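Local coordinates for protein galactose mutarotase related enzyme (PDB 3Q1N) that probably binds carbohydrate and acts as a sugar isomerase, like other members of the aldose 1-epimerase (galactose mutarotase) family, at residues A[186-191]-A[206-211]; A[194-199]-A[239-244]. One frame throughout, in Å; residues are numbered along the deposited sequence.

Interaction 1. Residues A[186-191]-A[206-211]; sequences EDIPGA and GLVILA. With EDO (1,2-ethanediol), chain Q.
The loop that follows strand 184-187 turns I188 inward against strand 208-210 of the six-strand sheet, where the side chain meets L210 and V208. On the I188 side both close approaches are made by one methyl, CD1. I188 CD1 lies 3.3 Å from L210 CD2, short for two methyls, the isoleucine lying roughly perpendicular to the leucine; V208 CG1 stands at a more relaxed 4.2 Å from I188 CD1. The reach comes from the extended ethyl branch of I188, whose chi2 of -171° carries CD1 away from its own backbone. Behind this side chain the loop closes in a type II turn, with A191 N bonded to I188 O at 3.2 Å and G190 taking the positive phi (92°) of the third position. An ethanediol, probably from the crystallisation liquor, lies against the turn. Its O1 accepts a bent bond from G190 N at 2.9 Å. The other hydroxyl, O2, approaches the carbonyl of I188 so closely that a bond there is doubtful. L202 of helix 200-203 packs on I188, P189 and V208, and L210 also rests on I241 of the adjacent strand 238-242.

Interaction 2. Residues A[194-199]-A[239-244]; sequences NRLPLT and LTIWSP
Apolar contact alone joins the two segments, and it centres on I241, which meets L198 and L196 from the facing sheet. The closer approach is from L198, whose CD2 comes to 4.0 Å from I241 CG2, one side chain lying nearly square across the other. In I241 a chi1 of -51° sets CG2, the branch that meets L198, anti to the backbone N, and sends CG1 and CD1 toward L196. The touch there is loose, I241 CD1 being 4.5 Å from L196 CD2. I241 has two modelled conformers, and both distances belong to one of them. The backbones stay well apart, the nearest CA atoms, those of L198 and I241, being 8.5 Å from each other.

Polar groups of both segments bond to other parts of the chain. N194 ND2 donates to V163 O on strand 160-164, S243 OG bonds to F251 O, and T199 is the N-cap of helix 200-203, its OG1 bonded to L202 N.

Among the aromatic residues, W242, next along the strand, meets W42 edge-to-face.

Strand 195-197 is an outermost strand of the nine-strand sheet, and strand 238-242 belongs to the six-strand sheet, so the leucine-isoleucine contact is interlayer packing of the kind found in the beta-sandwich of the galactose mutarotase fold.

Overall arrangement
Interactions 1 and 2 are both buried, purely apolar contacts, and their centres are about 8 Å apart. Each uses the six-strand sheet as one wall: strands 208-210 and 238-242 are antiparallel neighbours there, probably hydrogen-bonded through L210 N to L239 O (2.8 Å) and V208 O to I241 N (2.9 Å). The opposing walls differ. Interaction 1 brings in a loop whose turn is largely exposed at P189 and G190 and carries an ethanediol; interaction 2 brings in the edge strand of another sheet. L196 packs on I188, bringing side chains of the two contacts together, and G190 O lies 3.2 Å from P197 CD. Along the chain the four segments alternate.

Interaction 1. Residues A[186-191]-A[206-211]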
loop_
_atom_site.group_PDB
_atom_site.type_symbol
_atom_site.label_atom_id
_atom_site.label_comp_id
_atom_site.label_asym_id
_atom_site.label_seq_id
_atom_site.Cartn_x
_atom_site.Cartn_y
_atom_site.Cartn_z
ATOM N N GLU A 186 0.492 9.078 -18.202
ATOM C CA GLU A 186 -0.516 9.908 -18.868
ATOM C C GLU A 186 -1.210 10.866 -17.899
ATOM O O GLU A 186 -1.095 10.752 -16.683
ATOM C CB GLU A 186 -1.588 9.027 -19.542
ATOM C CG GLU A 186 -2.295 8.063 -18.571
ATOM C CD GLU A 186 -3.250 7.046 -19.230
ATOM O OE1 GLU A 186 -2.923 6.541 -20.317
ATOM O OE2 GLU A 186 -4.287 6.690 -18.590
ATOM N N ASP A 187 -1.998 11.769 -18.477
ATOM C CA ASP A 187 -2.801 12.711 -17.682
ATOM C C ASP A 187 -3.923 12.003 -16.971
ATOM O O ASP A 187 -4.347 10.894 -17.383
ATOM C CB ASP A 187 -3.433 13.757 -18.591
ATOM C CG ASP A 187 -2.414 14.663 -19.275
ATOM O OD1 ASP A 187 -1.256 14.778 -18.840
ATOM O OD2 ASP A 187 -2.835 15.317 -20.254
ATOM N N ILE A 188 -4.408 12.628 -15.883
ATOM C CA ILE A 188 -5.446 12.024 -15.034
ATOM C C ILE A 188 -6.790 12.738 -15.195
ATOM O O ILE A 188 -6.824 13.966 -15.077
ATOM C CB ILE A 188 -5.071 12.113 -13.562
ATOM C CG1 ILE A 188 -3.687 11.499 -13.340
ATOM C CG2 ILE A 188 -6.136 11.388 -12.729
ATOM C CD1 ILE A 188 -3.270 11.321 -11.862
ATOM N N PRO A 189 -7.885 11.983 -15.474
ATOM C CA PRO A 189 -9.194 12.638 -15.617
ATOM C C PRO A 189 -9.522 13.485 -14.389
ATOM O O PRO A 189 -9.556 12.971 -13.262
ATOM C CB PRO A 189 -10.172 11.464 -15.769
ATOM C CG PRO A 189 -9.334 10.334 -16.402
ATOM C CD PRO A 189 -7.918 10.550 -15.892
ATOM N N GLY A 190 -9.662 14.795 -14.621
ATOM C CA GLY A 190 -10.136 15.715 -13.607
ATOM C C GLY A 190 -9.093 16.403 -12.733
ATOM O O GLY A 190 -9.466 17.179 -11.886
ATOM N N ALA A 191 -7.803 16.145 -12.941
ATOM C CA ALA A 191 -6.768 16.730 -12.077
ATOM C C ALA A 191 -6.735 18.259 -12.242
ATOM O O ALA A 191 -6.875 18.771 -13.348
ATOM C CB ALA A 191 -5.379 16.113 -12.366
ATOM N N GLY A 206 -10.340 1.441 -12.700
ATOM C CA GLY A 206 -9.255 0.746 -12.048
ATOM C C GLY A 206 -8.360 1.648 -11.257
ATOM O O GLY A 206 -8.524 2.886 -11.227
ATOM N N LEU A 207 -7.407 1.011 -10.599
ATOM C CA LEU A 207 -6.435 1.697 -9.767
ATOM C C LEU A 207 -5.738 2.886 -10.502
ATOM O O LEU A 207 -5.429 2.803 -11.701
ATOM C CB LEU A 207 -5.400 0.688 -9.273
ATOM C CG LEU A 207 -4.351 0.116 -10.232
ATOM C CD1 LEU A 207 -3.373 -0.725 -9.429
ATOM C CD2 LEU A 207 -4.960 -0.705 -11.405
ATOM N N VAL A 208 -5.568 4.003 -9.781
ATOM C CA VAL A 208 -4.888 5.201 -10.262
ATOM C C VAL A 208 -3.525 5.313 -9.568
ATOM O O VAL A 208 -3.424 5.638 -8.387
ATOM C CB VAL A 208 -5.740 6.474 -9.975
ATOM C CG1 VAL A 208 -4.999 7.771 -10.443
ATOM C CG2 VAL A 208 -7.123 6.364 -10.691
ATOM N N ILE A 209 -2.477 4.976 -10.295
ATOM C CA ILE A 209 -1.115 4.971 -9.744
ATOM C C ILE A 209 -0.397 6.274 -10.082
ATOM O O ILE A 209 0.028 6.459 -11.211
ATOM C CB ILE A 209 -0.272 3.791 -10.286
ATOM C CG1 ILE A 209 -1.030 2.480 -10.193
ATOM C CG2 ILE A 209 1.060 3.732 -9.516
ATOM C CD1 ILE A 209 -0.328 1.303 -10.944
ATOM N N LEU A 210 -0.274 7.177 -9.122
ATOM C CA LEU A 210 0.404 8.456 -9.358
ATOM C C LEU A 210 1.895 8.251 -9.556
ATOM O O LEU A 210 2.577 7.587 -8.744
ATOM C CB LEU A 210 0.195 9.432 -8.179
ATOM C CG LEU A 210 -1.256 9.736 -7.823
ATOM C CD1 LEU A 210 -1.275 10.737 -6.652
ATOM C CD2 LEU A 210 -2.026 10.312 -8.987
ATOM N N ALA A 211 2.394 8.830 -10.637
ATOM C CA ALA A 211 3.767 8.669 -11.075
ATOM C C ALA A 211 4.714 9.721 -10.514
ATOM O O ALA A 211 5.936 9.581 -10.679
ATOM C CB ALA A 211 3.822 8.687 -12.590
HETATM C C1 EDO Q . -7.779 16.073 -17.265
HETATM O O1 EDO Q . -8.302 16.809 -16.146
HETATM C C2 EDO Q . -6.269 16.251 -17.353
HETATM O O2 EDO Q . -5.634 15.495 -16.317
#

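Interaction 2. Residues A[194-199]-A[239-244]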
loop_
_atom_site.group_PDB
_atom_site.type_symbol
_atom_site.label_atom_id
_atom_site.label_comp_id
_atom_site.label_asym_id
_atom_site.label_seq_id
_atom_site.Cartn_x
_atom_site.Cartn_y
_atom_site.Cartn_z
ATOM N N ASN A 194 -2.516 20.619 -7.910
ATOM C CA ASN A 194 -2.164 19.599 -6.937
ATOM C C ASN A 194 -3.360 18.909 -6.274
ATOM O O ASN A 194 -3.184 18.204 -5.309
ATOM C CB ASN A 194 -1.247 20.153 -5.864
ATOM C CG ASN A 194 -1.936 21.079 -4.931
ATOM O OD1 ASN A 194 -2.891 21.743 -5.289
ATOM N ND2 ASN A 194 -1.459 21.132 -3.683
ATOM N N ARG A 195 -4.533 19.059 -6.857
ATOM C CA ARG A 195 -5.764 18.532 -6.289
ATOM C C ARG A 195 -6.396 17.561 -7.292
ATOM O O ARG A 195 -6.563 17.903 -8.498
ATOM C CB ARG A 195 -6.693 19.708 -5.986
ATOM C CG ARG A 195 -7.906 19.385 -5.158
ATOM C CD ARG A 195 -8.691 20.675 -4.887
ATOM N NE ARG A 195 -7.965 21.539 -3.972
ATOM C CZ ARG A 195 -8.100 21.497 -2.652
ATOM N NH1 ARG A 195 -8.953 20.640 -2.088
ATOM N NH2 ARG A 195 -7.391 22.319 -1.899
ATOM N N LEU A 196 -6.716 16.356 -6.825
ATOM C CA LEU A 196 -7.370 15.335 -7.660
ATOM C C LEU A 196 -8.718 14.963 -7.046
ATOM O O LEU A 196 -8.761 14.353 -5.984
ATOM C CB LEU A 196 -6.511 14.096 -7.788
ATOM C CG LEU A 196 -7.058 12.956 -8.644
ATOM C CD1 LEU A 196 -7.303 13.407 -10.104
ATOM C CD2 LEU A 196 -6.126 11.732 -8.556
ATOM N N PRO A 197 -9.830 15.347 -7.691
ATOM C CA PRO A 197 -11.126 14.912 -7.182
ATOM C C PRO A 197 -11.239 13.400 -7.297
ATOM O O PRO A 197 -10.845 12.825 -8.326
ATOM C CB PRO A 197 -12.124 15.623 -8.104
ATOM C CG PRO A 197 -11.342 16.820 -8.679
ATOM C CD PRO A 197 -9.962 16.252 -8.843
ATOM N N LEU A 198 -11.728 12.748 -6.247
ATOM C CA LEU A 198 -11.809 11.289 -6.199
ATOM C C LEU A 198 -13.271 10.865 -6.396
ATOM O O LEU A 198 -14.109 10.994 -5.493
ATOM C CB LEU A 198 -11.248 10.776 -4.865
ATOM C CG LEU A 198 -9.796 11.188 -4.591
ATOM C CD1 LEU A 198 -9.321 10.625 -3.248
ATOM C CD2 LEU A 198 -8.846 10.727 -5.715
ATOM N N THR A 199 -13.572 10.406 -7.605
ATOM C CA THR A 199 -14.932 10.143 -8.024
ATOM C C THR A 199 -14.995 8.719 -8.561
ATOM O O THR A 199 -13.955 8.100 -8.893
ATOM C CB THR A 199 -15.362 11.096 -9.128
ATOM O OG1 THR A 199 -14.543 10.862 -10.271
ATOM C CG2 THR A 199 -15.247 12.553 -8.673
ATOM N N LEU A 239 2.077 6.214 -5.543
ATOM C CA LEU A 239 0.952 6.317 -4.630
ATOM C C LEU A 239 -0.296 5.975 -5.386
ATOM O O LEU A 239 -0.599 6.643 -6.387
ATOM C CB LEU A 239 0.835 7.736 -4.041
ATOM C CG LEU A 239 -0.194 7.884 -2.908
ATOM C CD1 LEU A 239 0.185 7.045 -1.677
ATOM C CD2 LEU A 239 -0.350 9.394 -2.520
ATOM N N THR A 240 -1.040 4.982 -4.915
ATOM C CA THR A 240 -2.162 4.461 -5.682
ATOM C C THR A 240 -3.499 4.694 -4.986
ATOM O O THR A 240 -3.628 4.476 -3.790
ATOM C CB THR A 240 -1.963 2.978 -5.970
ATOM O OG1 THR A 240 -0.790 2.835 -6.785
ATOM C CG2 THR A 240 -3.148 2.372 -6.705
ATOM N N ILE A 241 -4.484 5.155 -5.759
ATOM C CA ILE A 241 -5.840 5.341 -5.263
ATOM C C ILE A 241 -6.721 4.258 -5.881
ATOM O O ILE A 241 -6.635 3.992 -7.091
ATOM C CB ILE A 241 -6.388 6.732 -5.621
ATOM C CG1 ILE A 241 -5.399 7.834 -5.202
ATOM C CG2 ILE A 241 -7.758 6.968 -4.951
ATOM C CD1 ILE A 241 -4.398 8.252 -6.314
ATOM N N TRP A 242 -7.551 3.632 -5.055
ATOM C CA TRP A 242 -8.419 2.500 -5.476
ATOM C C TRP A 242 -9.695 2.433 -4.654
ATOM O O TRP A 242 -9.685 2.683 -3.466
ATOM C CB TRP A 242 -7.668 1.156 -5.358
ATOM C CG TRP A 242 -8.544 -0.011 -5.606
ATOM C CD1 TRP A 242 -9.047 -0.443 -6.812
ATOM C CD2 TRP A 242 -9.095 -0.870 -4.620
ATOM N NE1 TRP A 242 -9.859 -1.530 -6.622
ATOM C CE2 TRP A 242 -9.892 -1.822 -5.287
ATOM C CE3 TRP A 242 -8.966 -0.949 -3.223
ATOM C CZ2 TRP A 242 -10.578 -2.832 -4.605
ATOM C CZ3 TRP A 242 -9.610 -1.952 -2.557
ATOM C CH2 TRP A 242 -10.425 -2.887 -3.252
ATOM N N SER A 243 -10.809 2.152 -5.320
ATOM C CA SER A 243 -12.043 1.751 -4.658
ATOM C C SER A 243 -12.750 0.768 -5.571
ATOM O O SER A 243 -12.670 0.908 -6.786
ATOM C CB SER A 243 -12.945 2.947 -4.417
ATOM O OG SER A 243 -13.966 2.592 -3.520
ATOM N N PRO A 244 -13.386 -0.251 -5.000
ATOM C CA PRO A 244 -14.001 -1.288 -5.830
ATOM C C PRO A 244 -14.801 -0.723 -7.012
ATOM O O PRO A 244 -15.714 0.116 -6.846
ATOM C CB PRO A 244 -14.930 -1.997 -4.853
ATOM C CG PRO A 244 -14.185 -1.916 -3.527
ATOM C CD PRO A 244 -13.508 -0.550 -3.558
#